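Local coordinates for chitinase (Thermococcus kodakarensis KOD1, PDB 5DHD), which hydrolyses chitin and carries, beside its catalytic domains, small beta-sandwich domains that bind chitin, at residues A[16-21]-A[78-83]. Numbering follows the deposited sequence.
Sequences WGNTEY and IATGSE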
ATOM      1  N   TRP A  16      16.476  -7.045   1.283  1.00 23.27           N
ATOM      2  CA  TRP A  16      17.894  -7.085   1.687  1.00 23.81           C
ATOM      3  C   TRP A  16      18.019  -7.517   3.148  1.00 26.80           C
ATOM      4  O   TRP A  16      19.087  -7.365   3.754  1.00 30.07           O
ATOM      5  CB  TRP A  16      18.517  -5.703   1.525  1.00 25.05           C
ATOM      6  CG  TRP A  16      17.899  -4.667   2.422  1.00 27.91           C
ATOM      7  CD1 TRP A  16      18.137  -4.479   3.756  1.00 28.00           C
ATOM      8  CD2 TRP A  16      16.948  -3.669   2.038  1.00 28.65           C
ATOM      9  NE1 TRP A  16      17.397  -3.418   4.226  1.00 29.07           N
ATOM     10  CE2 TRP A  16      16.656  -2.901   3.192  1.00 28.66           C
ATOM     11  CE3 TRP A  16      16.311  -3.347   0.828  1.00 31.72           C
ATOM     12  CZ2 TRP A  16      15.756  -1.833   3.172  1.00 30.38           C
ATOM     13  CZ3 TRP A  16      15.410  -2.281   0.806  1.00 30.57           C
ATOM     14  CH2 TRP A  16      15.143  -1.537   1.973  1.00 32.11           C
ATOM     15  N   GLY A  17      16.951  -8.085   3.706  1.00 25.43           N
ATOM     16  CA  GLY A  17      16.961  -8.464   5.117  1.00 26.06           C
ATOM     17  C   GLY A  17      15.652  -7.903   5.634  1.00 22.56           C
ATOM     18  O   GLY A  17      14.918  -8.547   6.394  1.00 23.88           O
ATOM     19  N   ASN A  18      15.399  -6.661   5.235  1.00 21.72           N
ATOM     20  CA  ASN A  18      14.114  -5.999   5.483  1.00 19.13           C
ATOM     21  C   ASN A  18      13.667  -5.765   4.049  1.00 17.93           C
ATOM     22  O   ASN A  18      14.500  -5.773   3.128  1.00 18.78           O
ATOM     23  CB  ASN A  18      14.257  -4.687   6.252  1.00 19.10           C
ATOM     24  CG  ASN A  18      14.643  -4.936   7.688  1.00 22.87           C
ATOM     25  OD1 ASN A  18      14.136  -5.867   8.310  1.00 20.96           O
ATOM     26  ND2 ASN A  18      15.547  -4.118   8.220  1.00 28.98           N
ATOM     27  N   THR A  19      12.379  -5.540   3.844  1.00 14.33           N
ATOM     28  CA  THR A  19      11.868  -5.431   2.492  1.00 14.86           C
ATOM     29  C   THR A  19      11.119  -4.156   2.169  1.00 12.00           C
ATOM     30  O   THR A  19      10.212  -3.746   2.891  1.00 13.52           O
ATOM     31  CB  THR A  19      10.958  -6.638   2.230  1.00 15.34           C
ATOM     32  OG1 THR A  19      11.680  -7.842   2.536  1.00 14.92           O
ATOM     33  CG2 THR A  19      10.531  -6.709   0.782  1.00 14.57           C
ATOM     34  N   GLU A  20      11.506  -3.547   1.056  1.00 12.27           N
ATOM     35  CA  GLU A  20      10.884  -2.319   0.590  1.00 10.90           C
ATOM     36  C   GLU A  20       9.798  -2.614  -0.430  1.00 12.52           C
ATOM     37  O   GLU A  20       9.988  -3.425  -1.347  1.00 13.38           O
ATOM     38  CB  GLU A  20      11.916  -1.393  -0.059  1.00 13.09           C
ATOM     39  CG  GLU A  20      11.330  -0.105  -0.655  1.00 13.77           C
ATOM     40  CD  GLU A  20      12.401   0.925  -1.023  1.00 19.39           C
ATOM     41  OE1 GLU A  20      13.410   1.026  -0.303  1.00 21.68           O
ATOM     42  OE2 GLU A  20      12.226   1.658  -2.015  1.00 20.82           O
ATOM     43  N   TYR A  21       8.661  -1.955  -0.257  1.00 11.32           N
ATOM     44  CA  TYR A  21       7.535  -2.096  -1.165  1.00  9.23           C
ATOM     45  C   TYR A  21       7.253  -0.727  -1.753  1.00 11.33           C
ATOM     46  O   TYR A  21       6.874   0.212  -1.041  1.00 12.30           O
ATOM     47  CB  TYR A  21       6.295  -2.620  -0.422  1.00 11.44           C
ATOM     48  CG  TYR A  21       6.481  -4.030   0.083  1.00 12.18           C
ATOM     49  CD1 TYR A  21       7.173  -4.275   1.262  1.00 12.74           C
ATOM     50  CD2 TYR A  21       6.022  -5.125  -0.661  1.00 12.31           C
ATOM     51  CE1 TYR A  21       7.416  -5.577   1.695  1.00 14.44           C
ATOM     52  CE2 TYR A  21       6.259  -6.431  -0.238  1.00 12.91           C
ATOM     53  CZ  TYR A  21       6.959  -6.644   0.944  1.00 13.73           C
ATOM     54  OH  TYR A  21       7.195  -7.931   1.391  1.00 15.25           O
ATOM     55  N   ILE A  78       8.802   0.171   4.151  1.00 12.03           N
ATOM     56  CA  ILE A  78       9.737  -0.910   4.399  1.00 13.45           C
ATOM     57  C   ILE A  78       9.183  -1.696   5.572  1.00 13.14           C
ATOM     58  O   ILE A  78       8.793  -1.115   6.588  1.00 13.50           O
ATOM     59  CB  ILE A  78      11.152  -0.400   4.757  1.00 14.99           C
ATOM     60  CG1 ILE A  78      11.759   0.318   3.544  1.00 17.33           C
ATOM     61  CG2 ILE A  78      12.038  -1.596   5.207  1.00 16.72           C
ATOM     62  CD1 ILE A  78      13.033   1.114   3.853  1.00 16.91           C
ATOM     63  N   ALA A  79       9.112  -3.014   5.416  1.00 12.42           N
ATOM     64  CA  ALA A  79       8.623  -3.889   6.474  1.00 13.06           C
ATOM     65  C   ALA A  79       9.803  -4.731   6.946  1.00 14.24           C
ATOM     66  O   ALA A  79      10.694  -5.062   6.161  1.00 14.85           O
ATOM     67  CB  ALA A  79       7.487  -4.789   5.975  1.00 14.47           C
ATOM     68  N   THR A  80       9.820  -5.074   8.227  1.00 15.37           N
ATOM     69  CA  THR A  80      10.917  -5.865   8.763  1.00 15.80           C
ATOM     70  C   THR A  80      10.837  -7.303   8.279  1.00 15.59           C
ATOM     71  O   THR A  80       9.751  -7.860   8.119  1.00 17.31           O
ATOM     72  CB  THR A  80      10.904  -5.845  10.296  1.00 17.44           C
ATOM     73  OG1 THR A  80       9.685  -6.413  10.780  1.00 18.30           O
ATOM     74  CG2 THR A  80      11.047  -4.401  10.791  1.00 19.42           C
ATOM     75  N   GLY A  81      12.001  -7.897   8.044  1.00 16.31           N
ATOM     76  CA  GLY A  81      12.040  -9.270   7.582  1.00 18.38           C
ATOM     77  C   GLY A  81      12.037  -9.395   6.071  1.00 17.84           C
ATOM     78  O   GLY A  81      11.901  -8.406   5.343  1.00 19.03           O
ATOM     79  N   SER A  82      12.179 -10.630   5.607  1.00 16.39           N
ATOM     80  CA  SER A  82      12.217 -10.943   4.186  1.00 16.95           C
ATOM     81  C   SER A  82      10.826 -11.224   3.622  1.00 17.62           C
ATOM     82  O   SER A  82      10.171 -12.195   4.007  1.00 17.85           O
ATOM     83  CB  SER A  82      13.126 -12.155   3.989  1.00 21.26           C
ATOM     84  OG  SER A  82      13.152 -12.540   2.633  1.00 25.32           O
ATOM     85  N   GLU A  83      10.385 -10.358   2.712  1.00 16.31           N
ATOM     86  CA  GLU A  83       9.080 -10.474   2.065  1.00 16.80           C
ATOM     87  C   GLU A  83       7.978 -10.839   3.052  1.00 16.49           C
ATOM     88  O   GLU A  83       7.307 -11.863   2.911  1.00 18.84           O
ATOM     89  CB  GLU A  83       9.169 -11.528   0.956  1.00 21.51           C
ATOM     90  CG  GLU A  83      10.151 -11.120  -0.137  1.00 21.83           C
ATOM     91  CD  GLU A  83      10.270 -12.141  -1.248  1.00 29.64           C
ATOM     92  OE1 GLU A  83       9.245 -12.449  -1.895  1.00 24.57           O
ATOM     93  OE2 GLU A  83      11.394 -12.634  -1.470  1.00 31.20           O
TER
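Thr19 and Ala79 form an antiparallel hydrogen-bonded pair where strands 19-26 and 72-79, central neighbours in the four-stranded sheet of this chitin-binding beta-sandwich, meet at one end. Thr19 N reaches Ala79 O at 2.9 Å, and Ala79 N returns a bond to Thr19 O. Beyond this pair, side chains of 16-21 grip the turn that leaves strand 72-79. Thr19 OG1, anti to its own carbonyl carbon (chi1 -53°), donates to Gly81 O in the carbonyl plane, on a lone pair, at 2.9 Å, and accepts Glu83 N at 2.8 Å. The hydroxyl thus ties together both ends of the bend at Ser82, whose own OG bonds Asp15. A valine here would probably leave Gly81 O and Glu83 N without this common partner and free the loop to shift. Asn18 OD1 holds the turn's start, taking Gly81 N on an in-plane lone pair at 3.0 Å. On the sheet face of Glu20 and Ile78, the Ile78 branches divide: CG2 meets Asn18 CB, CG1 lies 4.0 Å from Glu20 CB, and CD1 touches the Trp16 ring edge near its plane. The Trp16 and Ile78 side chains cross at about a right angle. On the face of Thr19 and Ala79, Tyr21 OH bonds Val85 N and lies 3.2 Å from Glu83 CA. One face of the Trp16 indole is covered by Asn18 O, 3.4 Å above the ring centre.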